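Local coordinates for probable UbiX-like flavin prenyltransferase (PDB 1SBZ), which probably makes the prenylated FMN cofactor of a phenolic acid decarboxylase, joining a dimethylallyl group to reduced flavin mononucleotide, at residues H32-K37 against G101-A106; A92-G97 against R105-V110. All coordinates share one frame; numbering follows the deposited sequence.

Contact 1. Residues H32-K37 against G101-A106; sequences HLVMSK and GLVGRA. With FMN (flavin mononucleotide), chain E; FMN (flavin mononucleotide), chain H.
Val-34 meets helix 102-112 with both of its methyl groups, CG1 reaching Val-103 and Leu-102, CG2 reaching Leu-102. Val-34 CG1 comes within 3.8 Å of Val-103 CG2, the two side chains sliding past one another in opposite directions. Val-34 CG2 lies 4.0 Å from CD2 of Leu-102, whose side chain crosses that of Val-34 at about a right angle. With CG1 anti to its own backbone nitrogen (chi1 -166°), Val-34 spreads its two methyls along the helix surface. The contact is entirely apolar, with no hydrogen bond joining strand to helix.

Two polar side chains, Ser-36 and Arg-105, point instead to flavins at two different sites. Just past the strand, Ser-36 OG donates a short 2.6 Å hydrogen bond to O1P of the FMN of chain H, and the same oxygen caps the following helix by accepting from Ala-39 N. One hydroxyl thus ties the phosphate to the helix start.

On the far side of helix 102-112, Arg-105 reaches the FMN of chain E. Its chain bends at chi2 (64°), turning one face of the guanidinium to the flavin; C1' of the chain E FMN lies 3.6 Å above the plane of the Arg-105 guanidinium, off toward its rim. Arg-105 NH1 is 3.4 Å from N1 of that FMN and forms a salt bridge with Glu-123 of a neighbouring subunit.

In this Rossmann-like fold, strand 30-35 runs parallel to strand 2-7, to which His-32 and Val-34 are backbone-bonded. Helix 102-112 packs on one face of the parallel sheet, Val-103 and Ala-106 also resting on Met-81 of strand 80-86.

Contact 2. Residues A92-G97 against R105-V110; sequences AGIRAG and RAADVV. With FMN (flavin mononucleotide), chain E.
Ile-94 and Ala-107 form the apolar half of a helix-helix contact in which helix 88-96, closed by a Schellman motif at Gly-97, packs against helix 102-112. The methyl of Ala-107 points at the isoleucine and meets its longer branch, with Ala-107 CB 3.8 Å from both CG1 and CD1 of Ile-94. CG1 is anti to the carbonyl carbon of Ile-94 (chi1 -63°) and the chain runs on extended to CD1, which lets two successive carbons lie against the one small methyl. Beyond this pair, both helices rest on the sheet, Ile-94 through Leu-117 of strand 116-121 and Ala-107 through Met-81 of strand 80-86.

At the end of helix 88-96 the contact becomes polar. Gly-97, with its positive phi, is the C-prime residue of the Schellman motif and brings the end of helix 88-96 to Asp-108, whose carboxylate swings nearer than its CB. The two carboxylate oxygens have different work: OD1 faces the helix end, whereas OD2 is hydrogen-bonded to His-130 NE2 of a neighbouring subunit. That bond across the interface helps fix the rotation of the carboxylate.

Arg-105, on another side of the same helix, gains a second cover here: Val-109 CG2 sits 3.3 Å above the centre of the Arg-105 guanidinium, opposite the face that C1' of the chain E flavin approaches. The plane is thus held between a methyl and the cofactor.

Between the helices, water 1 donates both its protons, one to Ile-94 O at 2.6 Å and the other to Asp-108 OD1 at 2.8 Å.

Overall arrangement
Helix 102-112 joins the two contacts, whose centres lie 10 Å apart. In contact 1 it packs on strand 30-35, in contact 2 on helix 88-96, and Arg-105 and Ala-106 belong to both. Thr-90, part of the FMN pocket, lies about 4 Å (between side chains) from Val-103 of contact 1 and equally about 4 Å from Ile-94 of contact 2, so both packing surfaces back the same pocket. The flavin of chain H is held by this subunit, through Ser-36 among others. The flavin of chain E is hydrogen-bonded by a neighbouring subunit, and Arg-105 reaches it across the interface, linking the helix to a second site of the dodecamer.

Contact 1. Residues H32-K37 against G101-A106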
loop_
_atom_site.group_PDB
_atom_site.type_symbol
_atom_site.label_atom_id
_atom_site.label_comp_id
_atom_site.label_asym_id
_atom_site.label_seq_id
_atom_site.Cartn_x
_atom_site.Cartn_y
_atom_site.Cartn_z
ATOM N N HIS D 32 -2.528 -34.380 -18.952
ATOM C CA HIS D 32 -1.311 -33.913 -19.590
ATOM C C HIS D 32 -0.266 -33.638 -18.516
ATOM O O HIS D 32 -0.395 -32.694 -17.729
ATOM C CB HIS D 32 -1.583 -32.664 -20.429
ATOM C CG HIS D 32 -2.519 -32.895 -21.574
ATOM N ND1 HIS D 32 -2.101 -32.898 -22.889
ATOM C CD2 HIS D 32 -3.852 -33.134 -21.603
ATOM C CE1 HIS D 32 -3.136 -33.129 -23.676
ATOM N NE2 HIS D 32 -4.210 -33.277 -22.922
ATOM N N LEU D 33 0.760 -34.480 -18.475
ATOM C CA LEU D 33 1.787 -34.406 -17.442
ATOM C C LEU D 33 3.007 -33.627 -17.907
ATOM O O LEU D 33 3.442 -33.760 -19.050
ATOM C CB LEU D 33 2.200 -35.820 -17.002
ATOM C CG LEU D 33 3.432 -36.012 -16.104
ATOM C CD1 LEU D 33 3.237 -35.351 -14.739
ATOM C CD2 LEU D 33 3.736 -37.488 -15.943
ATOM N N VAL D 34 3.542 -32.793 -17.017
ATOM C CA VAL D 34 4.850 -32.172 -17.224
ATOM C C VAL D 34 5.693 -32.377 -15.970
ATOM O O VAL D 34 5.393 -31.811 -14.918
ATOM C CB VAL D 34 4.751 -30.657 -17.543
ATOM C CG1 VAL D 34 6.071 -30.145 -18.088
ATOM C CG2 VAL D 34 3.656 -30.378 -18.538
HETATM N N MSE D 35 6.732 -33.200 -16.080
HETATM C CA MSE D 35 7.667 -33.413 -14.974
HETATM C C MSE D 35 8.903 -32.542 -15.173
HETATM O O MSE D 35 9.531 -32.591 -16.231
HETATM C CB MSE D 35 8.100 -34.881 -14.884
HETATM C CG MSE D 35 7.013 -35.863 -14.511
HETATM SE SE MSE D 35 7.653 -37.723 -14.635
HETATM C CE MSE D 35 7.860 -37.807 -16.586
ATOM N N SER D 36 9.247 -31.745 -14.161
ATOM C CA SER D 36 10.466 -30.940 -14.203
ATOM C C SER D 36 11.682 -31.852 -14.078
ATOM O O SER D 36 11.540 -33.008 -13.696
ATOM C CB SER D 36 10.472 -29.921 -13.066
ATOM O OG SER D 36 10.673 -30.559 -11.819
ATOM N N LYS D 37 12.868 -31.333 -14.387
ATOM C CA LYS D 37 14.106 -32.084 -14.201
ATOM C C LYS D 37 14.221 -32.596 -12.759
ATOM O O LYS D 37 14.522 -33.769 -12.525
ATOM C CB LYS D 37 15.318 -31.224 -14.579
ATOM C CG LYS D 37 16.660 -31.967 -14.597
ATOM C CD LYS D 37 17.497 -31.653 -13.357
ATOM C CE LYS D 37 18.778 -32.504 -13.294
ATOM N NZ LYS D 37 19.559 -32.496 -14.582
ATOM N N GLY D 101 10.084 -22.146 -18.518
ATOM C CA GLY D 101 9.884 -23.513 -19.014
ATOM C C GLY D 101 8.401 -23.812 -19.167
ATOM O O GLY D 101 7.570 -22.916 -19.003
ATOM N N LEU D 102 8.069 -25.069 -19.458
ATOM C CA LEU D 102 6.682 -25.460 -19.721
ATOM C C LEU D 102 5.783 -25.543 -18.485
ATOM O O LEU D 102 4.584 -25.335 -18.591
ATOM C CB LEU D 102 6.587 -26.762 -20.543
ATOM C CG LEU D 102 5.157 -27.165 -20.960
ATOM C CD1 LEU D 102 4.481 -26.075 -21.801
ATOM C CD2 LEU D 102 5.127 -28.492 -21.685
ATOM N N VAL D 103 6.336 -25.852 -17.318
ATOM C CA VAL D 103 5.507 -25.855 -16.117
ATOM C C VAL D 103 5.003 -24.423 -15.896
ATOM O O VAL D 103 3.809 -24.203 -15.688
ATOM C CB VAL D 103 6.247 -26.415 -14.872
ATOM C CG1 VAL D 103 5.403 -26.233 -13.598
ATOM C CG2 VAL D 103 6.592 -27.888 -15.072
ATOM N N GLY D 104 5.920 -23.464 -16.009
ATOM C CA GLY D 104 5.628 -22.047 -15.809
ATOM C C GLY D 104 4.743 -21.452 -16.879
ATOM O O GLY D 104 3.809 -20.696 -16.566
ATOM N N ARG D 105 5.033 -21.795 -18.136
ATOM C CA ARG D 105 4.235 -21.350 -19.277
ATOM C C ARG D 105 2.812 -21.899 -19.250
ATOM O O ARG D 105 1.857 -21.139 -19.404
ATOM C CB ARG D 105 4.928 -21.688 -20.608
ATOM C CG ARG D 105 4.084 -21.409 -21.860
ATOM C CD ARG D 105 3.732 -19.937 -22.102
ATOM N NE ARG D 105 2.901 -19.777 -23.304
ATOM C CZ ARG D 105 2.299 -18.648 -23.664
ATOM N NH1 ARG D 105 2.404 -17.550 -22.920
ATOM N NH2 ARG D 105 1.570 -18.617 -24.765
ATOM N N ALA D 106 2.667 -23.209 -19.059
ATOM C CA ALA D 106 1.343 -23.806 -18.949
ATOM C C ALA D 106 0.547 -23.163 -17.814
ATOM O O ALA D 106 -0.660 -22.962 -17.947
ATOM C CB ALA D 106 1.438 -25.314 -18.753
HETATM N N1 FMN E . 4.559 -16.022 -25.083
HETATM C C2 FMN E . 3.932 -14.808 -24.878
HETATM O O2 FMN E . 4.103 -14.230 -23.811
HETATM N N3 FMN E . 3.135 -14.250 -25.869
HETATM C C4 FMN E . 2.959 -14.915 -27.067
HETATM O O4 FMN E . 2.154 -14.484 -27.895
HETATM C C4A FMN E . 3.592 -16.147 -27.273
HETATM N N5 FMN E . 3.426 -16.817 -28.466
HETATM C C5A FMN E . 4.049 -18.036 -28.684
HETATM C C6 FMN E . 3.859 -18.689 -29.902
HETATM C C7 FMN E . 4.479 -19.909 -30.164
HETATM C C7M FMN E . 4.835 -20.141 -31.609
HETATM C C8 FMN E . 5.282 -20.486 -29.169
HETATM C C8M FMN E . 6.151 -21.673 -29.484
HETATM C C9 FMN E . 5.468 -19.836 -27.949
HETATM C C9A FMN E . 4.852 -18.604 -27.698
HETATM N N10 FMN E . 5.028 -17.939 -26.487
HETATM C C10 FMN E . 4.397 -16.710 -26.275
HETATM C "C1'" FMN E . 5.711 -18.648 -25.352
HETATM C "C2'" FMN E . 7.132 -18.119 -25.191
HETATM O "O2'" FMN E . 7.853 -18.341 -26.384
HETATM C "C3'" FMN E . 7.838 -18.760 -23.994
HETATM O "O3'" FMN E . 7.279 -18.242 -22.807
HETATM C "C4'" FMN E . 9.356 -18.540 -23.979
HETATM O "O4'" FMN E . 9.881 -19.064 -22.779
HETATM C "C5'" FMN E . 9.741 -17.069 -24.079
HETATM O "O5'" FMN E . 11.125 -16.934 -23.879
HETATM P P FMN E . 11.893 -15.626 -24.384
HETATM O O1P FMN E . 13.300 -15.666 -23.858
HETATM O O2P FMN E . 11.208 -14.362 -23.885
HETATM O O3P FMN E . 11.870 -15.628 -25.897
HETATM N N1 FMN H . 12.342 -27.336 -2.764
HETATM C C2 FMN H . 11.225 -26.850 -2.123
HETATM O O2 FMN H . 10.849 -25.719 -2.403
HETATM N N3 FMN H . 10.563 -27.625 -1.191
HETATM C C4 FMN H . 11.024 -28.905 -0.906
HETATM O O4 FMN H . 10.288 -29.672 -0.277
HETATM C C4A FMN H . 12.165 -29.399 -1.567
HETATM N N5 FMN H . 12.656 -30.670 -1.315
HETATM C C5A FMN H . 13.781 -31.136 -1.987
HETATM C C6 FMN H . 14.270 -32.422 -1.734
HETATM C C7 FMN H . 15.403 -32.901 -2.410
HETATM C C7M FMN H . 15.666 -34.385 -2.393
HETATM C C8 FMN H . 16.050 -32.083 -3.344
HETATM C C8M FMN H . 17.102 -32.632 -4.278
HETATM C C9 FMN H . 15.559 -30.806 -3.591
HETATM C C9A FMN H . 14.426 -30.327 -2.921
HETATM N N10 FMN H . 13.945 -29.045 -3.174
HETATM C C10 FMN H . 12.823 -28.593 -2.497
HETATM C "C1'" FMN H . 14.779 -28.073 -3.964
HETATM C "C2'" FMN H . 14.240 -27.974 -5.388
HETATM O "O2'" FMN H . 14.227 -29.259 -5.973
HETATM C "C3'" FMN H . 15.031 -26.975 -6.240
HETATM O "O3'" FMN H . 14.747 -25.653 -5.805
HETATM C "C4'" FMN H . 14.766 -27.108 -7.745
HETATM O "O4'" FMN H . 15.402 -26.068 -8.464
HETATM C "C5'" FMN H . 13.281 -27.078 -8.092
HETATM O "O5'" FMN H . 13.118 -26.976 -9.497
HETATM P P FMN H . 11.687 -27.352 -10.134
HETATM O O1P FMN H . 11.519 -28.853 -10.012
HETATM O O2P FMN H . 11.708 -26.901 -11.564
HETATM O O3P FMN H . 10.596 -26.633 -9.365
#

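Contact 2. Residues A92-G97 against R105-V110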
loop_
_atom_site.group_PDB
_atom_site.type_symbol
_atom_site.label_atom_id
_atom_site.label_comp_id
_atom_site.label_asym_id
_atom_site.label_seq_id
_atom_site.Cartn_x
_atom_site.Cartn_y
_atom_site.Cartn_z
ATOM N N ALA D 92 7.381 -19.407 -7.033
ATOM C CA ALA D 92 7.941 -18.077 -7.246
ATOM C C ALA D 92 7.930 -17.665 -8.713
ATOM O O ALA D 92 7.648 -16.515 -9.034
ATOM C CB ALA D 92 9.347 -18.007 -6.694
ATOM N N GLY D 93 8.232 -18.614 -9.596
ATOM C CA GLY D 93 8.208 -18.378 -11.032
ATOM C C GLY D 93 6.825 -18.028 -11.538
ATOM O O GLY D 93 6.669 -17.085 -12.326
ATOM N N ILE D 94 5.825 -18.783 -11.087
ATOM C CA ILE D 94 4.439 -18.548 -11.481
ATOM C C ILE D 94 3.942 -17.179 -11.002
ATOM O O ILE D 94 3.326 -16.437 -11.775
ATOM C CB ILE D 94 3.513 -19.707 -11.021
ATOM C CG1 ILE D 94 3.937 -21.022 -11.708
ATOM C CG2 ILE D 94 2.037 -19.393 -11.358
ATOM C CD1 ILE D 94 3.405 -22.310 -11.024
ATOM N N ARG D 95 4.239 -16.840 -9.748
ATOM C CA ARG D 95 3.847 -15.545 -9.171
ATOM C C ARG D 95 4.471 -14.365 -9.918
ATOM O O ARG D 95 3.800 -13.370 -10.165
ATOM C CB ARG D 95 4.208 -15.485 -7.681
ATOM C CG ARG D 95 3.665 -14.251 -6.940
ATOM C CD ARG D 95 4.585 -13.020 -6.992
ATOM N NE ARG D 95 3.918 -11.807 -6.511
ATOM C CZ ARG D 95 3.041 -11.089 -7.215
ATOM N NH1 ARG D 95 2.697 -11.456 -8.450
ATOM N NH2 ARG D 95 2.496 -10.002 -6.679
ATOM N N ALA D 96 5.758 -14.479 -10.259
ATOM C CA ALA D 96 6.448 -13.426 -10.990
ATOM C C ALA D 96 6.012 -13.404 -12.463
ATOM O O ALA D 96 6.120 -12.374 -13.129
ATOM C CB ALA D 96 7.961 -13.603 -10.877
ATOM N N GLY D 97 5.514 -14.544 -12.938
ATOM C CA GLY D 97 5.137 -14.737 -14.331
ATOM C C GLY D 97 6.323 -15.034 -15.233
ATOM O O GLY D 97 6.238 -14.869 -16.455
ATOM N N ARG D 105 5.033 -21.795 -18.136
ATOM C CA ARG D 105 4.235 -21.350 -19.277
ATOM C C ARG D 105 2.812 -21.899 -19.250
ATOM O O ARG D 105 1.857 -21.139 -19.404
ATOM C CB ARG D 105 4.928 -21.688 -20.608
ATOM C CG ARG D 105 4.084 -21.409 -21.860
ATOM C CD ARG D 105 3.732 -19.937 -22.102
ATOM N NE ARG D 105 2.901 -19.777 -23.304
ATOM C CZ ARG D 105 2.299 -18.648 -23.664
ATOM N NH1 ARG D 105 2.404 -17.550 -22.920
ATOM N NH2 ARG D 105 1.570 -18.617 -24.765
ATOM N N ALA D 106 2.667 -23.209 -19.059
ATOM C CA ALA D 106 1.343 -23.806 -18.949
ATOM C C ALA D 106 0.547 -23.163 -17.814
ATOM O O ALA D 106 -0.660 -22.962 -17.947
ATOM C CB ALA D 106 1.438 -25.314 -18.753
ATOM N N ALA D 107 1.221 -22.831 -16.709
ATOM C CA ALA D 107 0.561 -22.178 -15.559
ATOM C C ALA D 107 0.136 -20.748 -15.890
ATOM O O ALA D 107 -0.977 -20.332 -15.585
ATOM C CB ALA D 107 1.469 -22.189 -14.324
ATOM N N ASP D 108 1.038 -20.009 -16.526
ATOM C CA ASP D 108 0.761 -18.643 -16.984
ATOM C C ASP D 108 -0.432 -18.598 -17.949
ATOM O O ASP D 108 -1.309 -17.733 -17.826
ATOM C CB ASP D 108 2.019 -18.056 -17.635
ATOM C CG ASP D 108 1.998 -16.544 -17.680
ATOM O OD1 ASP D 108 1.890 -15.902 -16.603
ATOM O OD2 ASP D 108 2.093 -15.916 -18.751
ATOM N N VAL D 109 -0.464 -19.551 -18.883
ATOM C CA VAL D 109 -1.561 -19.722 -19.843
ATOM C C VAL D 109 -2.883 -20.077 -19.150
ATOM O O VAL D 109 -3.918 -19.467 -19.418
ATOM C CB VAL D 109 -1.194 -20.780 -20.931
ATOM C CG1 VAL D 109 -2.428 -21.289 -21.667
ATOM C CG2 VAL D 109 -0.202 -20.196 -21.922
ATOM N N VAL D 110 -2.854 -21.059 -18.260
ATOM C CA VAL D 110 -4.034 -21.374 -17.457
ATOM C C VAL D 110 -4.624 -20.103 -16.804
ATOM O O VAL D 110 -5.828 -19.847 -16.898
ATOM C CB VAL D 110 -3.735 -22.502 -16.430
ATOM C CG1 VAL D 110 -4.707 -22.469 -15.259
ATOM C CG2 VAL D 110 -3.769 -23.872 -17.122
HETATM N N1 FMN E . 4.559 -16.022 -25.083
HETATM C C2 FMN E . 3.932 -14.808 -24.878
HETATM O O2 FMN E . 4.103 -14.230 -23.811
HETATM N N3 FMN E . 3.135 -14.250 -25.869
HETATM C C4 FMN E . 2.959 -14.915 -27.067
HETATM O O4 FMN E . 2.154 -14.484 -27.895
HETATM C C4A FMN E . 3.592 -16.147 -27.273
HETATM N N5 FMN E . 3.426 -16.817 -28.466
HETATM C C5A FMN E . 4.049 -18.036 -28.684
HETATM C C6 FMN E . 3.859 -18.689 -29.902
HETATM C C7 FMN E . 4.479 -19.909 -30.164
HETATM C C7M FMN E . 4.835 -20.141 -31.609
HETATM C C8 FMN E . 5.282 -20.486 -29.169
HETATM C C8M FMN E . 6.151 -21.673 -29.484
HETATM C C9 FMN E . 5.468 -19.836 -27.949
HETATM C C9A FMN E . 4.852 -18.604 -27.698
HETATM N N10 FMN E . 5.028 -17.939 -26.487
HETATM C C10 FMN E . 4.397 -16.710 -26.275
HETATM C "C1'" FMN E . 5.711 -18.648 -25.352
HETATM C "C2'" FMN E . 7.132 -18.119 -25.191
HETATM O "O2'" FMN E . 7.853 -18.341 -26.384
HETATM C "C3'" FMN E . 7.838 -18.760 -23.994
HETATM O "O3'" FMN E . 7.279 -18.242 -22.807
HETATM C "C4'" FMN E . 9.356 -18.540 -23.979
HETATM O "O4'" FMN E . 9.881 -19.064 -22.779
HETATM C "C5'" FMN E . 9.741 -17.069 -24.079
HETATM O "O5'" FMN E . 11.125 -16.934 -23.879
HETATM P P FMN E . 11.893 -15.626 -24.384
HETATM O O1P FMN E . 13.300 -15.666 -23.858
HETATM O O2P FMN E . 11.208 -14.362 -23.885
HETATM O O3P FMN E . 11.870 -15.628 -25.897
HETATM O O HOH W 1 2.669 -17.093 -14.196
HETATM O O HOH W 2 3.934 -13.706 -17.146
#